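PDB 5E7H: IPT/TIG domain-containing protein BACOVA_02650 from Bacteroides ovatus, which binds polysaccharide at the cell surface and probably captures xyloglucan before its transport into the periplasm for degradation. Local coordinates for residues V89-D94 against D253-V258; D94-H99 against N142-N147. All coordinates share one frame; numbering follows the deposited sequence.

Interaction 1 of 2, residues V89-D94 against D253-V258; sequences VILNYD and DNFRIV. With NA (sodium ion), chain I; FMT (formic acid), chain F.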
# COMPACT_ATOMS: atom_id res chain seq x y z
N VAL A 89 -2.57 -8.91 4.87
CA VAL A 89 -3.33 -7.72 5.21
C VAL A 89 -3.69 -7.77 6.69
O VAL A 89 -4.18 -8.79 7.18
CB VAL A 89 -4.59 -7.61 4.34
CG1 VAL A 89 -5.49 -6.45 4.75
CG2 VAL A 89 -4.18 -7.45 2.87
N ILE A 90 -3.44 -6.65 7.38
CA ILE A 90 -3.72 -6.53 8.80
C ILE A 90 -4.90 -5.59 9.09
O ILE A 90 -5.44 -5.61 10.18
CB ILE A 90 -2.46 -6.05 9.57
CG1 ILE A 90 -1.98 -4.68 9.10
CG2 ILE A 90 -1.35 -7.11 9.44
CD1 ILE A 90 -0.99 -4.04 10.02
N LEU A 91 -5.30 -4.77 8.10
CA LEU A 91 -6.37 -3.80 8.30
C LEU A 91 -6.90 -3.35 6.95
O LEU A 91 -6.16 -2.73 6.18
CB LEU A 91 -5.89 -2.59 9.12
CG LEU A 91 -6.92 -1.49 9.38
CD1 LEU A 91 -8.08 -1.97 10.19
CD2 LEU A 91 -6.23 -0.35 10.08
N ASN A 92 -8.17 -3.64 6.66
CA ASN A 92 -8.80 -3.13 5.43
C ASN A 92 -10.18 -2.50 5.63
O ASN A 92 -10.77 -2.05 4.66
CB ASN A 92 -8.88 -4.24 4.36
CG ASN A 92 -9.81 -5.37 4.74
OD1 ASN A 92 -10.61 -5.28 5.65
ND2 ASN A 92 -9.73 -6.45 3.97
N TYR A 93 -10.65 -2.46 6.87
CA TYR A 93 -11.93 -1.83 7.23
C TYR A 93 -13.12 -2.53 6.56
O TYR A 93 -14.24 -1.97 6.51
CB TYR A 93 -11.90 -0.34 6.89
CG TYR A 93 -10.85 0.42 7.69
CD1 TYR A 93 -11.02 0.62 9.06
CD2 TYR A 93 -9.74 0.94 7.08
CE1 TYR A 93 -10.08 1.32 9.81
CE2 TYR A 93 -8.76 1.63 7.83
CZ TYR A 93 -8.96 1.82 9.18
OH TYR A 93 -8.03 2.54 9.92
N ASP A 94 -12.90 -3.75 6.09
CA ASP A 94 -13.96 -4.59 5.51
C ASP A 94 -13.88 -6.02 5.99
O ASP A 94 -13.94 -6.96 5.20
CB ASP A 94 -13.88 -4.61 4.01
CG ASP A 94 -14.48 -3.37 3.39
OD1 ASP A 94 -15.52 -2.87 3.88
OD2 ASP A 94 -13.88 -2.96 2.43
N ASP A 253 -5.74 2.33 2.46
CA ASP A 253 -6.37 1.00 2.54
C ASP A 253 -5.32 -0.10 2.56
O ASP A 253 -4.15 0.11 2.21
CB ASP A 253 -7.31 0.79 1.35
CG ASP A 253 -8.43 -0.19 1.61
OD1 ASP A 253 -8.53 -0.80 2.69
OD2 ASP A 253 -9.26 -0.36 0.69
N ASN A 254 -5.76 -1.28 2.97
CA ASN A 254 -4.99 -2.53 2.84
C ASN A 254 -3.60 -2.45 3.46
O ASN A 254 -2.58 -2.80 2.86
CB ASN A 254 -4.90 -2.95 1.38
CG ASN A 254 -6.19 -3.55 0.90
OD1 ASN A 254 -6.86 -4.27 1.64
ND2 ASN A 254 -6.55 -3.26 -0.33
N PHE A 255 -3.57 -2.01 4.71
CA PHE A 255 -2.34 -2.11 5.48
C PHE A 255 -1.95 -3.58 5.56
O PHE A 255 -2.81 -4.44 5.81
CB PHE A 255 -2.51 -1.53 6.89
CG PHE A 255 -2.76 -0.04 6.92
CD1 PHE A 255 -1.70 0.85 7.03
CD2 PHE A 255 -4.06 0.46 6.84
CE1 PHE A 255 -1.93 2.22 7.04
CE2 PHE A 255 -4.29 1.84 6.84
CZ PHE A 255 -3.22 2.71 6.94
N ARG A 256 -0.66 -3.86 5.38
CA ARG A 256 -0.16 -5.22 5.29
C ARG A 256 1.29 -5.25 5.72
O ARG A 256 2.04 -4.29 5.51
CB ARG A 256 -0.35 -5.76 3.86
CG ARG A 256 0.28 -4.90 2.76
CD ARG A 256 -0.38 -5.18 1.40
NE ARG A 256 0.18 -4.40 0.30
CZ ARG A 256 -0.34 -3.29 -0.22
NH1 ARG A 256 -1.44 -2.74 0.27
NH2 ARG A 256 0.26 -2.74 -1.26
N ILE A 257 1.69 -6.36 6.33
CA ILE A 257 3.07 -6.58 6.75
C ILE A 257 3.62 -7.69 5.90
O ILE A 257 3.07 -8.79 5.87
CB ILE A 257 3.18 -6.95 8.25
CG1 ILE A 257 2.70 -5.78 9.11
CG2 ILE A 257 4.62 -7.32 8.59
CD1 ILE A 257 2.60 -6.09 10.59
N VAL A 258 4.70 -7.40 5.17
CA VAL A 258 5.30 -8.36 4.24
C VAL A 258 6.80 -8.44 4.43
O VAL A 258 7.40 -7.57 5.07
CB VAL A 258 4.99 -7.99 2.77
CG1 VAL A 258 3.50 -7.98 2.51
CG2 VAL A 258 5.56 -6.63 2.42
NA NA I . -10.80 -1.90 1.88
C FMT F . -11.82 -8.92 2.64
O1 FMT F . -12.18 -8.23 1.65
O2 FMT F . -12.08 -8.53 3.81
O HOH W 1 -7.80 -6.96 1.70
O HOH W 2 -9.53 -3.87 0.71

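Interaction 2 of 2, residues D94-H99 against N142-N147; sequences DGIGSH and NAQWVN. With FMT (formic acid), chain E.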
# COMPACT_ATOMS: atom_id res chain seq x y z
N ASP A 94 -12.90 -3.75 6.09
CA ASP A 94 -13.96 -4.59 5.51
C ASP A 94 -13.88 -6.02 5.99
O ASP A 94 -13.94 -6.96 5.20
CB ASP A 94 -13.88 -4.61 4.01
CG ASP A 94 -14.48 -3.37 3.39
OD1 ASP A 94 -15.52 -2.87 3.88
OD2 ASP A 94 -13.88 -2.96 2.43
N GLY A 95 -13.78 -6.19 7.28
CA GLY A 95 -13.67 -7.55 7.78
C GLY A 95 -12.28 -7.99 8.20
O GLY A 95 -12.20 -9.00 8.89
N ILE A 96 -11.22 -7.29 7.80
CA ILE A 96 -9.93 -7.51 8.46
C ILE A 96 -9.60 -6.27 9.29
O ILE A 96 -9.37 -5.18 8.76
CB ILE A 96 -8.79 -7.79 7.48
CG1 ILE A 96 -9.12 -9.01 6.62
CG2 ILE A 96 -7.47 -8.01 8.24
CD1 ILE A 96 -8.12 -9.29 5.53
N GLY A 97 -9.59 -6.43 10.61
CA GLY A 97 -9.38 -5.30 11.48
C GLY A 97 -10.61 -4.43 11.58
O GLY A 97 -11.65 -4.67 10.94
N SER A 98 -10.52 -3.38 12.39
CA SER A 98 -11.64 -2.47 12.54
C SER A 98 -11.23 -1.15 13.17
O SER A 98 -10.31 -1.08 13.97
CB SER A 98 -12.74 -3.12 13.38
OG SER A 98 -12.27 -3.47 14.66
N HIS A 99 -11.94 -0.12 12.78
CA HIS A 99 -11.85 1.18 13.43
C HIS A 99 -12.49 1.15 14.81
O HIS A 99 -13.58 0.61 14.98
CB HIS A 99 -12.55 2.21 12.54
CG HIS A 99 -12.66 3.56 13.15
ND1 HIS A 99 -11.63 4.48 13.12
CD2 HIS A 99 -13.70 4.19 13.74
CE1 HIS A 99 -12.02 5.59 13.71
NE2 HIS A 99 -13.28 5.45 14.08
N ASN A 142 -8.04 -1.56 15.45
CA ASN A 142 -7.56 -2.86 15.87
C ASN A 142 -7.15 -3.61 14.62
O ASN A 142 -7.92 -3.73 13.67
CB ASN A 142 -8.63 -3.65 16.62
CG ASN A 142 -8.69 -3.30 18.10
OD1 ASN A 142 -7.67 -3.22 18.78
ND2 ASN A 142 -9.88 -3.08 18.59
N ALA A 143 -5.89 -4.04 14.59
CA ALA A 143 -5.35 -4.82 13.51
C ALA A 143 -5.60 -6.29 13.76
O ALA A 143 -5.77 -6.73 14.91
CB ALA A 143 -3.88 -4.55 13.38
N GLN A 144 -5.59 -7.06 12.69
CA GLN A 144 -5.48 -8.51 12.76
C GLN A 144 -4.08 -8.86 12.31
O GLN A 144 -3.77 -8.82 11.12
CB GLN A 144 -6.53 -9.17 11.87
CG GLN A 144 -6.48 -10.68 11.89
CD GLN A 144 -7.48 -11.29 10.93
OE1 GLN A 144 -7.16 -12.20 10.17
NE2 GLN A 144 -8.71 -10.78 10.96
N TRP A 145 -3.17 -9.12 13.26
CA TRP A 145 -1.77 -9.31 12.88
C TRP A 145 -1.65 -10.55 12.01
O TRP A 145 -2.45 -11.48 12.11
CB TRP A 145 -0.86 -9.41 14.11
CG TRP A 145 -0.94 -8.21 15.05
CD1 TRP A 145 -1.23 -8.26 16.37
CD2 TRP A 145 -0.74 -6.81 14.74
NE1 TRP A 145 -1.23 -7.01 16.92
CE2 TRP A 145 -0.94 -6.09 15.95
CE3 TRP A 145 -0.39 -6.09 13.59
CZ2 TRP A 145 -0.83 -4.70 16.02
CZ3 TRP A 145 -0.29 -4.71 13.67
CH2 TRP A 145 -0.51 -4.03 14.89
N VAL A 146 -0.62 -10.56 11.17
CA VAL A 146 -0.37 -11.68 10.26
C VAL A 146 -0.09 -12.93 11.09
O VAL A 146 0.65 -12.90 12.07
CB VAL A 146 0.81 -11.39 9.30
CG1 VAL A 146 1.00 -12.54 8.33
CG2 VAL A 146 0.56 -10.08 8.55
N ASN A 147 -0.69 -14.05 10.69
CA ASN A 147 -0.50 -15.31 11.36
C ASN A 147 0.95 -15.78 11.28
O ASN A 147 1.60 -15.55 10.26
CB ASN A 147 -1.42 -16.35 10.73
CG ASN A 147 -1.64 -17.56 11.61
OD1 ASN A 147 -0.73 -18.37 11.84
ND2 ASN A 147 -2.86 -17.70 12.10
C FMT E . -6.00 -16.18 11.45
O1 FMT E . -5.80 -16.42 10.23
O2 FMT E . -5.20 -15.42 12.08
O HOH W 3 -10.97 -11.78 9.60
O HOH W 4 -10.26 -8.99 11.84

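Interaction 1 of 2, residues V89-D94 against D253-V258
A beta bulge joins V89–L91 to F255–R256 beside a sodium site: V89 faces R256 as an antiparallel non-hydrogen-bonded pair, but L91 pairs with F255, one residue out of step. The F255 carbonyl O takes the I90 N-H at 2.8 Å and, weakly, that of L91. F255 suits this core: L91 CD2 lies 4.0 Å from F255 CD2, the two side chains running side by side, and I90 CG1 sits 3.9 Å from F255 CB. Past the bulge, sodium is gripped by both carboxylate oxygens of D253 (OD2 at 2.5 Å), N92 O, a water, and the carbonyls of N119 and T121. N92 OD1 accepts D94 N at 2.8 Å from above its amide plane, an Asx turn, and also I96 N; chi1 of 66° sets CG between backbone N and carbonyl carbon, over this turn. N92 ND2 reaches N254 OD1 through a water. An alanine at N92 would probably leave D94 N and I96 N without their acceptor and break the water bridge, making the turn less firm around sodium. Strand 246-259 pairs with strands 89-91, 121-126 and 160-168, while I234 and V236 of strand 233-240 pack against I90, L91 and F255.

Interaction 2 of 2, residues D94-H99 against N142-N147
S98 and N142 face each other as an antiparallel hydrogen-bonded pair, and their backbone bonds are the direct polar link between D94–H99 and N142–N147. N142 N donates to S98 O at 2.8 Å, almost straight in line with the carbonyl bond. S98 N returns the exchange to N142 O at 2.9 Å, lying in the plane of that carbonyl. The two side chains stand on the same face of the sheet but barely meet, with S98 OG 4.1 Å from N142 CB; the amide of N142 turns instead to T232, whose OG1 is hydrogen-bonded to N142 OD1.

Backbone geometry accounts for both glycines, in different ways. G97 CA comes within 3.1 Å of N142 O, and a side chain on G97 would run into that oxygen; its positive phi of 75° also suits a residue without one. G95 has its own, local reason, since a CB there would press on the carbonyl of D94.

Apolar contact is slight. I96 CG2 touches Q144 CB at 3.9 Å, the two side chains crossing at about a right angle, and I96 also rests on V89.

Water supplies a further link. CG of Q144 is anti to its backbone N (chi1 180°), and the chain, extended beyond it, reaches across toward the G95–G97 turn. There Q144 NE2 donates to a water, 2.8 Å away, which in turn donates to G95 O. A long polar side chain suits this exposed place, where it can span to the glycine-rich turn through solvent.

The pair closes the edge of an antiparallel sheet: strand 98-101, its outermost strand on this side, is joined to the end of strand 133-142 in the beta-rich xyloglucan-binding domain.

In the fold
Interactions 1 and 2 lie side by side, their centres about 7 Å apart, within the xyloglucan-binding domain that follows the IPT/TIG domain in this two-domain fragment. They share D94, where the chain passes from strand 89-91 toward strand 98-101. Interaction 2 falls within the span of chain that runs between the strands paired in interaction 1, a span that includes most of the domain's strands. Each uses a different antiparallel sheet: 89-91 pairs with 246-259, whereas 98-101 pairs with 133-142. The two contacts also touch, with a probable hydrogen bond from Q144 N to I90 O (2.9 Å) and L91 CD1 packed 3.6 Å from S98 N. The sodium-bound turn thus leads the chain from one sheet to the other.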